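Local coordinates for protein putative methylthioribose-1-phosphate isomerase (Archaeoglobus fulgidus, PDB 1T5O) that probably isomerises 5-methylthioribose 1-phosphate to 5-methylthioribulose 1-phosphate, a step of methionine biosynthesis, at residues A[234-239]-A[267-272]; A[260-265]-A[317-322]. All blocks are in the same frame, centred on the assembly; numbering follows the deposited sequence.

Interaction 1: residues A[234-239]-A[267-272]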
# COMPACT_ATOMS: atom_id res chain seq x y z
N ASP A 234 -17.85 -4.97 -6.25
CA ASP A 234 -18.85 -4.57 -5.28
C ASP A 234 -20.08 -4.12 -6.04
O ASP A 234 -21.20 -4.24 -5.55
CB ASP A 234 -18.32 -3.44 -4.43
CG ASP A 234 -17.30 -3.92 -3.44
OD1 ASP A 234 -17.67 -4.75 -2.57
OD2 ASP A 234 -16.12 -3.50 -3.54
N ARG A 235 -19.87 -3.63 -7.25
CA ARG A 235 -20.98 -3.15 -8.06
C ARG A 235 -20.53 -2.92 -9.49
O ARG A 235 -19.50 -2.30 -9.72
CB ARG A 235 -21.51 -1.85 -7.49
CG ARG A 235 -22.94 -1.62 -7.88
CD ARG A 235 -23.12 -0.30 -8.52
NE ARG A 235 -23.07 0.83 -7.60
CZ ARG A 235 -23.83 0.98 -6.51
NH1 ARG A 235 -24.71 0.05 -6.16
NH2 ARG A 235 -23.77 2.12 -5.82
N ILE A 236 -21.33 -3.39 -10.44
CA ILE A 236 -20.98 -3.22 -11.83
C ILE A 236 -22.04 -2.41 -12.56
O ILE A 236 -23.20 -2.82 -12.64
CB ILE A 236 -20.79 -4.59 -12.51
CG1 ILE A 236 -19.68 -5.37 -11.77
CG2 ILE A 236 -20.44 -4.37 -14.02
CD1 ILE A 236 -19.42 -6.80 -12.24
N VAL A 237 -21.64 -1.25 -13.08
CA VAL A 237 -22.54 -0.37 -13.81
C VAL A 237 -22.16 -0.43 -15.29
O VAL A 237 -21.19 -1.10 -15.65
CB VAL A 237 -22.50 1.08 -13.24
CG1 VAL A 237 -22.99 1.06 -11.78
CG2 VAL A 237 -21.08 1.68 -13.36
N ARG A 238 -22.90 0.28 -16.15
CA ARG A 238 -22.65 0.17 -17.58
C ARG A 238 -21.30 0.54 -18.12
O ARG A 238 -20.93 0.06 -19.19
CB ARG A 238 -23.73 0.90 -18.37
CG ARG A 238 -25.11 0.29 -18.17
CD ARG A 238 -26.02 0.52 -19.36
NE ARG A 238 -26.08 1.92 -19.76
CZ ARG A 238 -26.76 2.86 -19.14
NH1 ARG A 238 -27.47 2.58 -18.05
NH2 ARG A 238 -26.75 4.10 -19.62
N ASP A 239 -20.57 1.39 -17.41
CA ASP A 239 -19.24 1.77 -17.88
C ASP A 239 -18.15 1.47 -16.88
O ASP A 239 -17.00 1.89 -17.06
CB ASP A 239 -19.21 3.27 -18.21
CG ASP A 239 -19.69 4.15 -17.04
OD1 ASP A 239 -19.57 5.38 -17.16
OD2 ASP A 239 -20.20 3.64 -16.02
N LYS A 267 -24.84 -12.14 -11.09
CA LYS A 267 -25.80 -11.24 -11.72
C LYS A 267 -26.27 -10.14 -10.77
O LYS A 267 -26.40 -8.98 -11.16
CB LYS A 267 -27.02 -12.04 -12.24
CG LYS A 267 -28.14 -11.19 -12.86
CD LYS A 267 -29.21 -12.09 -13.51
CE LYS A 267 -30.36 -11.26 -14.05
NZ LYS A 267 -31.33 -12.14 -14.78
N ALA A 268 -26.52 -10.52 -9.52
CA ALA A 268 -27.02 -9.57 -8.52
C ALA A 268 -26.08 -8.39 -8.22
O ALA A 268 -26.51 -7.39 -7.65
CB ALA A 268 -27.36 -10.31 -7.22
N THR A 269 -24.82 -8.49 -8.61
CA THR A 269 -23.88 -7.39 -8.36
C THR A 269 -23.96 -6.32 -9.47
O THR A 269 -23.46 -5.20 -9.33
CB THR A 269 -22.47 -7.97 -8.22
OG1 THR A 269 -22.45 -8.80 -7.05
CG2 THR A 269 -21.42 -6.89 -8.06
N PHE A 270 -24.62 -6.66 -10.58
CA PHE A 270 -24.77 -5.71 -11.66
C PHE A 270 -25.89 -4.72 -11.29
O PHE A 270 -26.85 -5.09 -10.63
CB PHE A 270 -25.13 -6.42 -12.97
CG PHE A 270 -23.99 -7.22 -13.55
CD1 PHE A 270 -23.51 -8.37 -12.90
CD2 PHE A 270 -23.39 -6.82 -14.74
CE1 PHE A 270 -22.43 -9.11 -13.44
CE2 PHE A 270 -22.32 -7.55 -15.28
CZ PHE A 270 -21.84 -8.69 -14.64
N ASP A 271 -25.72 -3.46 -11.69
CA ASP A 271 -26.69 -2.37 -11.42
C ASP A 271 -26.69 -1.68 -12.80
O ASP A 271 -26.24 -0.54 -12.93
CB ASP A 271 -26.11 -1.43 -10.34
CG ASP A 271 -27.15 -0.45 -9.77
OD1 ASP A 271 -28.32 -0.41 -10.24
OD2 ASP A 271 -26.78 0.28 -8.84
N TRP A 272 -27.23 -2.39 -13.80
CA TRP A 272 -27.17 -1.95 -15.19
C TRP A 272 -27.96 -0.74 -15.63
O TRP A 272 -27.79 -0.28 -16.77
CB TRP A 272 -27.49 -3.14 -16.12
CG TRP A 272 -26.70 -3.13 -17.42
CD1 TRP A 272 -27.20 -3.02 -18.68
CD2 TRP A 272 -25.28 -3.24 -17.56
NE1 TRP A 272 -26.18 -3.05 -19.60
CE2 TRP A 272 -24.99 -3.18 -18.94
CE3 TRP A 272 -24.22 -3.37 -16.65
CZ2 TRP A 272 -23.68 -3.25 -19.44
CZ3 TRP A 272 -22.90 -3.45 -17.15
CH2 TRP A 272 -22.66 -3.38 -18.54

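Interaction 2: residues A[260-265]-A[317-322]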
# COMPACT_ATOMS: atom_id res chain seq x y z
N PRO A 260 -4.46 -10.57 -18.98
CA PRO A 260 -5.93 -10.69 -18.85
C PRO A 260 -6.39 -10.27 -17.46
O PRO A 260 -5.81 -10.69 -16.46
CB PRO A 260 -6.19 -12.18 -19.15
CG PRO A 260 -5.05 -12.53 -20.15
CD PRO A 260 -3.86 -11.79 -19.55
N PHE A 261 -7.42 -9.42 -17.42
CA PHE A 261 -7.96 -8.91 -16.15
C PHE A 261 -9.44 -9.34 -16.07
O PHE A 261 -10.29 -8.89 -16.85
CB PHE A 261 -7.82 -7.38 -16.10
CG PHE A 261 -8.24 -6.76 -14.78
CD1 PHE A 261 -7.29 -6.49 -13.79
CD2 PHE A 261 -9.58 -6.40 -14.57
CE1 PHE A 261 -7.66 -5.86 -12.60
CE2 PHE A 261 -9.95 -5.77 -13.37
CZ PHE A 261 -9.00 -5.50 -12.40
N TYR A 262 -9.74 -10.22 -15.13
CA TYR A 262 -11.10 -10.73 -14.99
C TYR A 262 -11.78 -10.26 -13.72
O TYR A 262 -11.13 -10.09 -12.69
CB TYR A 262 -11.08 -12.27 -15.00
CG TYR A 262 -10.54 -12.85 -16.28
CD1 TYR A 262 -11.17 -12.59 -17.50
CD2 TYR A 262 -9.37 -13.64 -16.27
CE1 TYR A 262 -10.66 -13.11 -18.67
CE2 TYR A 262 -8.85 -14.17 -17.46
CZ TYR A 262 -9.50 -13.90 -18.65
OH TYR A 262 -9.03 -14.43 -19.81
N VAL A 263 -13.09 -10.03 -13.82
CA VAL A 263 -13.87 -9.64 -12.65
C VAL A 263 -14.92 -10.74 -12.46
O VAL A 263 -15.72 -11.03 -13.36
CB VAL A 263 -14.59 -8.28 -12.85
CG1 VAL A 263 -15.48 -8.04 -11.65
CG2 VAL A 263 -13.57 -7.13 -12.98
N ALA A 264 -14.90 -11.38 -11.30
CA ALA A 264 -15.86 -12.45 -11.03
C ALA A 264 -16.98 -11.87 -10.16
O ALA A 264 -16.72 -11.39 -9.05
CB ALA A 264 -15.14 -13.61 -10.29
N ALA A 265 -18.21 -11.90 -10.65
CA ALA A 265 -19.34 -11.38 -9.85
C ALA A 265 -20.64 -11.93 -10.35
O ALA A 265 -20.84 -12.03 -11.55
CB ALA A 265 -19.39 -9.86 -9.89
N VAL A 317 -11.29 -4.42 -18.62
CA VAL A 317 -11.76 -5.74 -18.17
C VAL A 317 -11.85 -6.67 -19.38
O VAL A 317 -12.59 -6.39 -20.34
CB VAL A 317 -13.14 -5.61 -17.51
CG1 VAL A 317 -13.67 -7.00 -17.11
CG2 VAL A 317 -13.03 -4.68 -16.27
N THR A 318 -11.08 -7.75 -19.35
CA THR A 318 -11.02 -8.72 -20.44
C THR A 318 -12.33 -9.50 -20.55
O THR A 318 -12.81 -9.80 -21.65
CB THR A 318 -9.85 -9.72 -20.21
OG1 THR A 318 -8.64 -8.98 -19.96
CG2 THR A 318 -9.66 -10.63 -21.45
N ALA A 319 -12.91 -9.84 -19.40
CA ALA A 319 -14.18 -10.54 -19.39
C ALA A 319 -14.75 -10.54 -17.98
O ALA A 319 -14.00 -10.42 -17.00
CB ALA A 319 -13.98 -12.02 -19.89
N LEU A 320 -16.07 -10.69 -17.89
CA LEU A 320 -16.77 -10.77 -16.63
C LEU A 320 -17.11 -12.26 -16.45
O LEU A 320 -17.57 -12.91 -17.37
CB LEU A 320 -18.06 -9.92 -16.69
CG LEU A 320 -17.86 -8.43 -17.01
CD1 LEU A 320 -19.20 -7.76 -17.27
CD2 LEU A 320 -17.13 -7.74 -15.85
N ILE A 321 -16.85 -12.81 -15.26
CA ILE A 321 -17.16 -14.19 -14.97
C ILE A 321 -18.36 -14.20 -14.03
O ILE A 321 -18.24 -13.77 -12.89
CB ILE A 321 -15.98 -14.90 -14.25
CG1 ILE A 321 -14.71 -14.80 -15.09
CG2 ILE A 321 -16.34 -16.37 -14.02
CD1 ILE A 321 -13.45 -15.25 -14.33
N THR A 322 -19.49 -14.70 -14.50
CA THR A 322 -20.73 -14.72 -13.70
C THR A 322 -21.30 -16.15 -13.60
O THR A 322 -20.76 -17.06 -14.22
CB THR A 322 -21.81 -13.81 -14.37
OG1 THR A 322 -22.40 -14.48 -15.50
CG2 THR A 322 -21.16 -12.49 -14.85

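Interaction 1: residues A[234-239]-A[267-272]
Strand 235-237, an outer strand of the antiparallel sheet that also holds 240-244 and 309-313, is bridged along its far edge by the loop that follows strand 261-264. Two backbone bonds flank the single bridge between Ile236 and Phe270: Ile236 N gives to Thr269 O at 3.0 Å, from above the carbonyl plane, and Asp271 N gives to Ile236 O at 2.8 Å, within it. The Ile236 side chain runs alongside Phe270, setting CD1 over one face of the ring, 4.1 Å from the centroid and offset toward the rim, while CG2 touches the edge of Trp272. At the other end Arg238 crosses Trp272 obliquely: its CG sits over the five-membered ring, 3.6 Å from the centroid, and NH1 reaches Trp272 O at 3.1 Å, nearly straight and in the guanidinium plane. Arg235, bent at chi2 and chi3, lies beside Asp271; its NH1 stands 3.4 Å from Asp271 OD2 in a salt bridge whose oxygen is well out of the guanidinium plane, with no N-H aimed at it, and Arg235 CD packs on Asp271 CB. Helix 331-338 adds Val335 against both aromatic rings. Asp234, the predicted proton donor, shares with Arg235 a classic beta bulge facing Phe242 and touches Asn243, a predicted substrate-binding residue. This isolated parallel bridge, chain directions 17° apart, docks a loop on an outer strand beside the predicted proton donor.

Interaction 2: residues A[260-265]-A[317-322]
Ile321, Tyr262 and Val263 have the largest shares of the surface buried between parallel strands 261-264 and 319-322, neighbours in the large Rossmann-like sheet. Ile321 and Tyr262 share one face of that sheet with Ala264 and Ala319. The chain of Ile321, with CG1 anti to its carbonyl carbon (chi1 -57°), is directed along the face so that CD1 meets Tyr262 CB at 3.9 Å, and its CB rests near the backbone of Ala264. From Tyr262 the ring reaches across to the second strand, CE1 touching Ala319 CB at 3.7 Å, while Ala319 O lies at the ring edge, in its plane. The same CE1 meets CB and CG2 of Thr318, and Leu143 packs on both Tyr262 and Ile321.

Val263 points to the opposite face with Leu320. Its CG1 is anti to the backbone N, and CG2 meets both methyls of Val317 at 4.1 Å, the two valines crossing at about a right angle; its CB touches Leu320 CD2. Its backbone pairs with both neighbours of Leu320: Val263 O takes Ile321 N at 2.8 Å, almost straight and in the carbonyl plane, whereas Val263 N reaches Ala319 O only weakly. Ile321 O then accepts Ala265 N nearly along its C=O axis. Ahead of the regular ladder, Thr318 turns OG1 anti to its carbonyl carbon, and that oxygen accepts Phe261 N at 2.9 Å; Thr318 N returns a bond to Phe261 O. On its other edge strand 261-264 pairs with 228-231. Strand-to-strand bonds thus satisfy these main-chain atoms, letting the pair lie buried between two apolar faces, with Thr318 OG1 replacing a main-chain carbonyl as acceptor for Phe261 N.

From the N terminus the segments come as 234-239, 260-265, 267-272 and 317-322, so the two contacts cross. Interaction 1 closes a loop of 27 residues containing strand 240-244, helix 247-256 and strand 261-264; interaction 2 closes one of 51 residues, which includes segment 267-272. A single residue separates 260-265 from 267-272, so the chain leaves the large sheet and passes through a short 3-10 turn to the edge of the antiparallel one. The contacts also meet in space, their centres about 12 Å apart: Phe270 packs on Leu320 and Thr322, and Ile236 CD1 lies 3.9 Å from Ala265 CB. Together they tie the two sheets.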